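PDB 6BDC: Hcp1 from Flavobacterium johnsoniae, which probably builds the hexameric rings of a type VI secretion tube and, as an Hcp protein, may act as a chaperone for secreted effectors. Local coordinates for residues A[17-22]-A[42-47]; A[93-98]-A[105-110]. All coordinates share one frame; numbering follows the deposited sequence.

Contact 1: A[17-22]-A[42-47]; sequences LNVSYD and IMIEVE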
ATOM      1  N   LEU A  17     -20.421  -3.208  12.705  1.00102.89           N
ATOM      2  CA  LEU A  17     -19.789  -3.853  11.565  1.00112.17           C
ATOM      3  C   LEU A  17     -18.419  -4.405  11.941  1.00105.52           C
ATOM      4  O   LEU A  17     -18.138  -5.584  11.707  1.00115.91           O
ATOM      5  CB  LEU A  17     -19.693  -2.868  10.397  1.00109.23           C
ATOM      6  CG  LEU A  17     -20.998  -2.125  10.089  1.00113.28           C
ATOM      7  CD1 LEU A  17     -20.785  -1.036   9.038  1.00117.19           C
ATOM      8  CD2 LEU A  17     -22.118  -3.090   9.643  1.00117.97           C
ATOM      9  N   ASN A  18     -17.557  -3.575  12.532  1.00 85.93           N
ATOM     10  CA  ASN A  18     -16.209  -3.986  12.905  1.00 84.72           C
ATOM     11  C   ASN A  18     -15.918  -3.581  14.341  1.00 88.22           C
ATOM     12  O   ASN A  18     -16.304  -2.492  14.774  1.00 89.39           O
ATOM     13  CB  ASN A  18     -15.147  -3.356  11.989  1.00 97.92           C
ATOM     14  CG  ASN A  18     -15.239  -3.840  10.555  1.00106.72           C
ATOM     15  OD1 ASN A  18     -16.100  -4.647  10.211  1.00119.74           O
ATOM     16  ND2 ASN A  18     -14.349  -3.336   9.706  1.00103.94           N
ATOM     17  N   VAL A  19     -15.234  -4.459  15.073  1.00 82.32           N
ATOM     18  CA  VAL A  19     -14.682  -4.127  16.378  1.00 78.46           C
ATOM     19  C   VAL A  19     -13.254  -4.638  16.450  1.00 83.02           C
ATOM     20  O   VAL A  19     -12.874  -5.579  15.745  1.00 83.75           O
ATOM     21  CB  VAL A  19     -15.496  -4.711  17.555  1.00 78.14           C
ATOM     22  CG1 VAL A  19     -15.720  -3.650  18.628  1.00 73.22           C
ATOM     23  CG2 VAL A  19     -16.796  -5.321  17.075  1.00 90.53           C
ATOM     24  N   SER A  20     -12.461  -4.010  17.317  1.00 81.04           N
ATOM     25  CA  SER A  20     -11.136  -4.505  17.658  1.00 99.00           C
ATOM     26  C   SER A  20     -10.684  -3.840  18.952  1.00 91.47           C
ATOM     27  O   SER A  20     -11.071  -2.713  19.266  1.00 75.44           O
ATOM     28  CB  SER A  20     -10.117  -4.261  16.530  1.00 80.99           C
ATOM     29  OG  SER A  20      -9.446  -3.025  16.691  1.00 77.01           O
ATOM     30  N   TYR A  21      -9.865  -4.568  19.705  1.00 85.37           N
ATOM     31  CA  TYR A  21      -9.260  -4.063  20.929  1.00 92.57           C
ATOM     32  C   TYR A  21      -7.975  -4.842  21.140  1.00 80.30           C
ATOM     33  O   TYR A  21      -7.961  -6.069  20.993  1.00 76.47           O
ATOM     34  CB  TYR A  21     -10.197  -4.209  22.138  1.00 76.27           C
ATOM     35  CG  TYR A  21     -10.568  -5.637  22.471  1.00 81.71           C
ATOM     36  CD1 TYR A  21     -11.606  -6.276  21.809  1.00 94.42           C
ATOM     37  CD2 TYR A  21      -9.877  -6.348  23.445  1.00 93.50           C
ATOM     38  CE1 TYR A  21     -11.950  -7.585  22.108  1.00 81.32           C
ATOM     39  CE2 TYR A  21     -10.210  -7.657  23.749  1.00 92.77           C
ATOM     40  CZ  TYR A  21     -11.249  -8.268  23.075  1.00 90.58           C
ATOM     41  OH  TYR A  21     -11.586  -9.569  23.369  1.00 98.72           O
ATOM     42  N   ASP A  22      -6.898  -4.136  21.458  1.00 76.55           N
ATOM     43  CA  ASP A  22      -5.597  -4.777  21.503  1.00 89.61           C
ATOM     44  C   ASP A  22      -4.819  -4.293  22.715  1.00 90.96           C
ATOM     45  O   ASP A  22      -4.996  -3.165  23.182  1.00 79.26           O
ATOM     46  CB  ASP A  22      -4.798  -4.524  20.209  1.00 95.22           C
ATOM     47  CG  ASP A  22      -4.454  -3.069  20.009  1.00 96.86           C
ATOM     48  OD1 ASP A  22      -3.416  -2.624  20.542  1.00 97.52           O
ATOM     49  OD2 ASP A  22      -5.210  -2.369  19.304  1.00135.36           O
ATOM     50  N   ILE A  42     -10.543   0.740  22.272  1.00 80.43           N
ATOM     51  CA  ILE A  42     -11.461  -0.092  21.501  1.00 63.69           C
ATOM     52  C   ILE A  42     -11.898   0.684  20.265  1.00 70.52           C
ATOM     53  O   ILE A  42     -12.275   1.858  20.366  1.00 81.18           O
ATOM     54  CB  ILE A  42     -12.688  -0.512  22.334  1.00 67.28           C
ATOM     55  CG1 ILE A  42     -12.257  -1.130  23.665  1.00 70.08           C
ATOM     56  CG2 ILE A  42     -13.553  -1.482  21.551  1.00 67.07           C
ATOM     57  CD1 ILE A  42     -13.417  -1.585  24.522  1.00 77.44           C
HETATM   58  N   MSE A  43     -11.853   0.029  19.106  1.00 70.26           N
HETATM   59  CA  MSE A  43     -12.253   0.646  17.840  1.00 56.88           C
HETATM   60  C   MSE A  43     -13.510  -0.022  17.290  1.00 76.61           C
HETATM   61  O   MSE A  43     -13.558  -1.246  17.174  1.00 85.85           O
HETATM   62  CB  MSE A  43     -11.123   0.554  16.817  1.00 82.63           C
HETATM   63  CG  MSE A  43      -9.830  -0.020  17.374  1.00 86.86           C
HETATM   64 SE   MSE A  43      -8.656   1.286  18.217  0.72114.37          SE
HETATM   65  CE  MSE A  43      -7.316   1.433  16.795  1.00 81.93           C
ATOM     66  N   ILE A  44     -14.527   0.776  16.957  1.00 64.89           N
ATOM     67  CA  ILE A  44     -15.827   0.263  16.543  1.00 80.07           C
ATOM     68  C   ILE A  44     -16.262   0.975  15.268  1.00 88.51           C
ATOM     69  O   ILE A  44     -15.942   2.148  15.048  1.00 68.87           O
ATOM     70  CB  ILE A  44     -16.895   0.437  17.654  1.00 79.66           C
ATOM     71  CG1 ILE A  44     -16.399  -0.119  18.988  1.00 74.41           C
ATOM     72  CG2 ILE A  44     -18.202  -0.245  17.275  1.00 89.40           C
ATOM     73  CD1 ILE A  44     -16.144   0.938  20.040  1.00101.85           C
ATOM     74  N   GLU A  45     -16.996   0.250  14.421  1.00 81.76           N
ATOM     75  CA  GLU A  45     -17.634   0.816  13.240  1.00 70.36           C
ATOM     76  C   GLU A  45     -19.110   0.453  13.264  1.00 88.60           C
ATOM     77  O   GLU A  45     -19.461  -0.715  13.452  1.00105.82           O
ATOM     78  CB  GLU A  45     -16.981   0.320  11.947  1.00 93.60           C
ATOM     79  CG  GLU A  45     -17.577   0.941  10.693  1.00 89.40           C
ATOM     80  CD  GLU A  45     -16.732   0.699   9.457  1.00100.48           C
ATOM     81  OE1 GLU A  45     -15.650   0.085   9.581  1.00 96.77           O
ATOM     82  OE2 GLU A  45     -17.146   1.128   8.358  1.00106.98           O
ATOM     83  N   VAL A  46     -19.969   1.452  13.065  1.00 99.59           N
ATOM     84  CA  VAL A  46     -21.398   1.321  13.315  1.00 89.23           C
ATOM     85  C   VAL A  46     -22.187   1.823  12.113  1.00 97.39           C
ATOM     86  O   VAL A  46     -21.778   2.765  11.429  1.00110.13           O
ATOM     87  CB  VAL A  46     -21.802   2.096  14.591  1.00 93.53           C
ATOM     88  CG1 VAL A  46     -23.299   2.057  14.803  1.00 97.41           C
ATOM     89  CG2 VAL A  46     -21.079   1.532  15.798  1.00104.37           C
ATOM     90  N   GLU A  47     -23.322   1.175  11.850  1.00 93.05           N
ATOM     91  CA  GLU A  47     -24.292   1.719  10.909  1.00101.38           C
ATOM     92  C   GLU A  47     -24.927   2.968  11.511  1.00108.97           C
ATOM     93  O   GLU A  47     -25.427   2.942  12.640  1.00118.85           O
ATOM     94  CB  GLU A  47     -25.353   0.670  10.573  1.00117.51           C
ATOM     95  CG  GLU A  47     -25.496   0.371   9.086  1.00121.99           C
ATOM     96  CD  GLU A  47     -26.390  -0.828   8.820  1.00134.89           C
ATOM     97  OE1 GLU A  47     -26.372  -1.773   9.637  1.00141.37           O
ATOM     98  OE2 GLU A  47     -27.114  -0.828   7.798  1.00138.31           O
TER

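Contact 2: A[93-98]-A[105-110]; sequences YKENFD and LTETFM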
ATOM      1  N   TYR A  93     -13.418  10.237  16.428  1.00 64.98           N
ATOM      2  CA  TYR A  93     -14.712   9.978  15.814  1.00 69.69           C
ATOM      3  C   TYR A  93     -14.648  10.390  14.353  1.00 69.96           C
ATOM      4  O   TYR A  93     -14.004  11.387  14.017  1.00 78.85           O
ATOM      5  CB  TYR A  93     -15.835  10.738  16.531  1.00 76.79           C
ATOM      6  CG  TYR A  93     -17.198  10.618  15.885  1.00 81.89           C
ATOM      7  CD1 TYR A  93     -18.071   9.601  16.249  1.00 81.29           C
ATOM      8  CD2 TYR A  93     -17.616  11.525  14.920  1.00 74.64           C
ATOM      9  CE1 TYR A  93     -19.323   9.487  15.666  1.00 83.51           C
ATOM     10  CE2 TYR A  93     -18.866  11.420  14.330  1.00 76.33           C
ATOM     11  CZ  TYR A  93     -19.716  10.400  14.706  1.00 84.15           C
ATOM     12  OH  TYR A  93     -20.959  10.288  14.120  1.00 79.08           O
ATOM     13  N   LYS A  94     -15.316   9.622  13.495  1.00 65.27           N
ATOM     14  CA  LYS A  94     -15.396   9.943  12.074  1.00 64.02           C
ATOM     15  C   LYS A  94     -16.644   9.302  11.491  1.00 69.95           C
ATOM     16  O   LYS A  94     -16.794   8.078  11.534  1.00101.83           O
ATOM     17  CB  LYS A  94     -14.151   9.467  11.326  1.00 74.36           C
ATOM     18  CG  LYS A  94     -14.369   9.277   9.833  1.00 87.79           C
ATOM     19  CD  LYS A  94     -13.072   8.984   9.098  1.00 77.92           C
ATOM     20  CE  LYS A  94     -13.352   8.290   7.774  1.00100.12           C
ATOM     21  NZ  LYS A  94     -12.224   8.448   6.814  1.00 91.34           N
ATOM     22  N   GLU A  95     -17.540  10.128  10.966  1.00 96.92           N
ATOM     23  CA  GLU A  95     -18.687   9.658  10.203  1.00 83.45           C
ATOM     24  C   GLU A  95     -18.359   9.806   8.727  1.00 79.73           C
ATOM     25  O   GLU A  95     -17.951  10.882   8.280  1.00 78.12           O
ATOM     26  CB  GLU A  95     -19.959  10.432  10.560  1.00 88.54           C
ATOM     27  CG  GLU A  95     -21.213   9.898   9.873  1.00 94.00           C
ATOM     28  CD  GLU A  95     -22.482  10.220  10.631  1.00102.46           C
ATOM     29  OE1 GLU A  95     -22.476  11.182  11.426  1.00108.85           O
ATOM     30  OE2 GLU A  95     -23.485   9.504  10.442  1.00108.62           O
ATOM     31  N   ASN A  96     -18.508   8.720   7.982  1.00 74.10           N
ATOM     32  CA  ASN A  96     -18.056   8.665   6.602  1.00 74.35           C
ATOM     33  C   ASN A  96     -19.165   8.085   5.746  1.00 88.73           C
ATOM     34  O   ASN A  96     -19.741   7.048   6.091  1.00 90.57           O
ATOM     35  CB  ASN A  96     -16.779   7.821   6.478  1.00 71.29           C
ATOM     36  CG  ASN A  96     -16.386   7.556   5.037  1.00 71.59           C
ATOM     37  OD1 ASN A  96     -15.657   8.337   4.427  1.00 90.75           O
ATOM     38  ND2 ASN A  96     -16.858   6.440   4.492  1.00 73.54           N
ATOM     39  N   PHE A  97     -19.469   8.760   4.645  1.00 89.33           N
ATOM     40  CA  PHE A  97     -20.401   8.250   3.654  1.00 90.99           C
ATOM     41  C   PHE A  97     -19.643   7.911   2.381  1.00 86.95           C
ATOM     42  O   PHE A  97     -18.907   8.748   1.851  1.00 92.16           O
ATOM     43  CB  PHE A  97     -21.511   9.253   3.352  1.00100.64           C
ATOM     44  CG  PHE A  97     -22.334   8.887   2.148  1.00110.87           C
ATOM     45  CD1 PHE A  97     -22.987   7.671   2.083  1.00116.48           C
ATOM     46  CD2 PHE A  97     -22.457   9.756   1.086  1.00115.78           C
ATOM     47  CE1 PHE A  97     -23.745   7.333   0.978  1.00116.42           C
ATOM     48  CE2 PHE A  97     -23.214   9.414  -0.021  1.00122.95           C
ATOM     49  CZ  PHE A  97     -23.856   8.206  -0.070  1.00120.96           C
ATOM     50  N   ASP A  98     -19.825   6.684   1.901  1.00131.85           N
ATOM     51  CA  ASP A  98     -19.230   6.217   0.655  1.00133.02           C
ATOM     52  C   ASP A  98     -20.317   5.531  -0.156  1.00135.05           C
ATOM     53  O   ASP A  98     -20.831   4.487   0.258  1.00136.84           O
ATOM     54  CB  ASP A  98     -18.067   5.257   0.920  1.00136.58           C
ATOM     55  CG  ASP A  98     -17.733   4.398  -0.287  1.00142.91           C
ATOM     56  OD1 ASP A  98     -18.351   3.323  -0.444  1.00149.59           O
ATOM     57  OD2 ASP A  98     -16.846   4.793  -1.075  1.00145.10           O
ATOM     58  N   LEU A 105     -23.340   4.426   4.894  1.00107.45           N
ATOM     59  CA  LEU A 105     -23.141   5.419   5.931  1.00115.22           C
ATOM     60  C   LEU A 105     -22.731   4.782   7.223  1.00105.63           C
ATOM     61  O   LEU A 105     -23.529   4.128   7.860  1.00117.86           O
ATOM     62  CB  LEU A 105     -24.414   6.211   6.138  1.00111.30           C
ATOM     63  CG  LEU A 105     -24.265   7.505   6.916  1.00110.86           C
ATOM     64  CD1 LEU A 105     -22.982   8.204   6.542  1.00100.86           C
ATOM     65  CD2 LEU A 105     -25.432   8.401   6.584  1.00125.54           C
ATOM     66  N   THR A 106     -21.497   5.021   7.645  1.00 97.93           N
ATOM     67  CA  THR A 106     -21.003   4.354   8.842  1.00 94.48           C
ATOM     68  C   THR A 106     -20.329   5.364   9.761  1.00101.81           C
ATOM     69  O   THR A 106     -19.867   6.423   9.328  1.00107.27           O
ATOM     70  CB  THR A 106     -20.001   3.234   8.513  1.00 89.09           C
ATOM     71  OG1 THR A 106     -18.811   3.801   7.949  1.00100.90           O
ATOM     72  CG2 THR A 106     -20.602   2.240   7.529  1.00 91.12           C
ATOM     73  N   GLU A 107     -20.267   5.005  11.042  1.00 84.38           N
ATOM     74  CA  GLU A 107     -19.543   5.762  12.054  1.00 82.28           C
ATOM     75  C   GLU A 107     -18.386   4.921  12.574  1.00 80.45           C
ATOM     76  O   GLU A 107     -18.585   3.769  12.969  1.00 84.42           O
ATOM     77  CB  GLU A 107     -20.463   6.150  13.214  1.00 85.32           C
ATOM     78  CG  GLU A 107     -21.411   7.297  12.924  1.00108.05           C
ATOM     79  CD  GLU A 107     -22.397   7.528  14.053  1.00 95.82           C
ATOM     80  OE1 GLU A 107     -23.370   6.753  14.161  1.00104.93           O
ATOM     81  OE2 GLU A 107     -22.189   8.469  14.846  1.00 91.58           O
ATOM     82  N   THR A 108     -17.186   5.499  12.584  1.00 73.78           N
ATOM     83  CA  THR A 108     -15.987   4.815  13.056  1.00 75.79           C
ATOM     84  C   THR A 108     -15.338   5.662  14.138  1.00 80.20           C
ATOM     85  O   THR A 108     -14.956   6.809  13.885  1.00 70.13           O
ATOM     86  CB  THR A 108     -15.002   4.562  11.915  1.00 75.64           C
ATOM     87  OG1 THR A 108     -15.552   3.592  11.017  1.00 85.97           O
ATOM     88  CG2 THR A 108     -13.677   4.047  12.464  1.00 65.47           C
ATOM     89  N   PHE A 109     -15.201   5.100  15.336  1.00 70.63           N
ATOM     90  CA  PHE A 109     -14.730   5.874  16.473  1.00 73.99           C
ATOM     91  C   PHE A 109     -13.879   4.992  17.373  1.00 71.40           C
ATOM     92  O   PHE A 109     -13.921   3.762  17.294  1.00 70.85           O
ATOM     93  CB  PHE A 109     -15.901   6.479  17.264  1.00 90.24           C
ATOM     94  CG  PHE A 109     -16.885   5.463  17.774  1.00 75.93           C
ATOM     95  CD1 PHE A 109     -16.814   4.999  19.078  1.00 90.18           C
ATOM     96  CD2 PHE A 109     -17.882   4.972  16.949  1.00 78.23           C
ATOM     97  CE1 PHE A 109     -17.723   4.064  19.548  1.00 80.97           C
ATOM     98  CE2 PHE A 109     -18.790   4.037  17.410  1.00 86.26           C
ATOM     99  CZ  PHE A 109     -18.712   3.583  18.711  1.00 85.30           C
HETATM  100  N   MSE A 110     -13.104   5.645  18.233  1.00 72.16           N
HETATM  101  CA  MSE A 110     -12.274   4.945  19.200  1.00 76.98           C
HETATM  102  C   MSE A 110     -12.442   5.536  20.602  1.00 99.16           C
HETATM  103  O   MSE A 110     -12.325   6.750  20.806  1.00 73.29           O
HETATM  104  CB  MSE A 110     -10.807   4.978  18.763  1.00 78.51           C
HETATM  105  CG  MSE A 110      -9.784   5.190  19.880  1.00 89.91           C
HETATM  106 SE   MSE A 110      -7.990   4.645  19.332  1.00 93.51          SE
HETATM  107  CE  MSE A 110      -6.947   6.035  20.239  1.00 91.36           C
TER

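Contact 1: A[17-22]-A[42-47]
Val19 lies opposite Ile44, and Ser20 opposite Met43, where strands 18-22 and 42-47 run antiparallel, their axes 173° apart in direction and 4.7 Å apart at closest approach. Ser20 and Met43 form a hydrogen-bonded pair, the N-H of Met43 donating to Ser20 O at 2.9 Å while Ser20 N bonds to Met43 O. On the face carrying Val19, Tyr21, Ile42 and Ile44 the pairing is apolar. Val19 and Ile44 lie side by side and point the same way, CG1 of Val19 meeting CG1 of Ile44 at 3.6 Å. Next along, only the root of Tyr21 takes part: its CB is 4.0 Å from CG1 of Ile42. Its CG stands between the backbone N and the carbonyl carbon (chi1 62°), and the ring leads away from 42-47; its hydroxyl is hydrogen-bonded to Glu95 OE1 of a neighbouring subunit. The same face receives Leu83 against Ile42 and Val16 against Ile44.

The other face carries Ser20, Met43, Asn18 and Glu45. Met43 is selenomethionine, bent at its second and third torsions, and its CG comes beside the Ser20 hydroxyl. Glu45 holds CG anti to its backbone N (chi1 -177°) and stays extended beyond it, alongside Asn18 and pointing the same way. Its OE2 is hydrogen-bonded to the Thr106 hydroxyl on the next strand. Leu17 crosses the Glu45 chain, Leu17 CD1 lying 4.1 Å from Glu45 CG.

Two backbone bonds grip Glu45: Leu17 N reaches Glu45 O at 2.8 Å, and Glu45 N reaches Asn18 O, also at 2.8 Å. Leu17 and Asn18 thus both face one residue, the signature of a classic beta bulge, here where the chain turns a corner at Leu17 in the antiparallel beta barrel typical of Hcp proteins.

Contact 2: A[93-98]-A[105-110]
A beta hairpin brings Tyr93 against Phe109 and Glu95 against Glu107, in strands 93-98 and 105-110 that run antiparallel, 167° between their N-to-C directions. Asn96 and Thr106 form a hydrogen-bonded pair whose two bonds are nearly straight, 3.0 Å from Asn96 N to Thr106 O and 3.1 Å from Thr106 N to Asn96 O.

On the face of Tyr93, Glu95 and Glu107, Tyr93 holds CG anti to its backbone N (chi1 175°), and its hydroxyl donates to Glu107 OE2. The modelled separation is very short, so its exact length is doubtful. OE2 lies in the ring plane, at the edge, while the carboxylate is turned 82° from the ring. The Glu95 and Glu107 carboxylates are stacked, with OE1 of Glu95 4.4 Å from OE2 of Glu107. If both are ionised they would repel; Glu95 OE2 is hydrogen-bonded to Ser48 of the same chain and its OE1 to Tyr21 of a neighbouring subunit, which would probably ease this. Toward the turn, CD1 of Leu105 packs on CB of Phe97 at 3.7 Å.

Leu54 of helix 53-60 covers Tyr93, Glu107 and Phe109, strand 41-47 flanks 105-110, and a strand of that neighbouring subunit pairs with 93-98.

Contact 1 closes before contact 2 opens along the chain, and their centres lie about 11 Å apart in one antiparallel sheet. Strands 41-47 and 105-113 join them: Val46 N lies 2.7 Å from Glu107 O and Ile44 O 3.1 Å from Phe109 N, both probable hydrogen bonds. The local strand order is therefore 17-22, 42-47, 105-110, 93-98, with the two outer segments each pairing with another subunit. Segment 17-22 meets the 93-98 region of one neighbour, while 93-98 meets the 17-22 region of another. The two outer strands thus carry the sheet across the subunit interfaces of the six-chain assembly, with 42-47 and 105-110 bridging them inside the chain, consistent with the ring architecture of Hcp proteins.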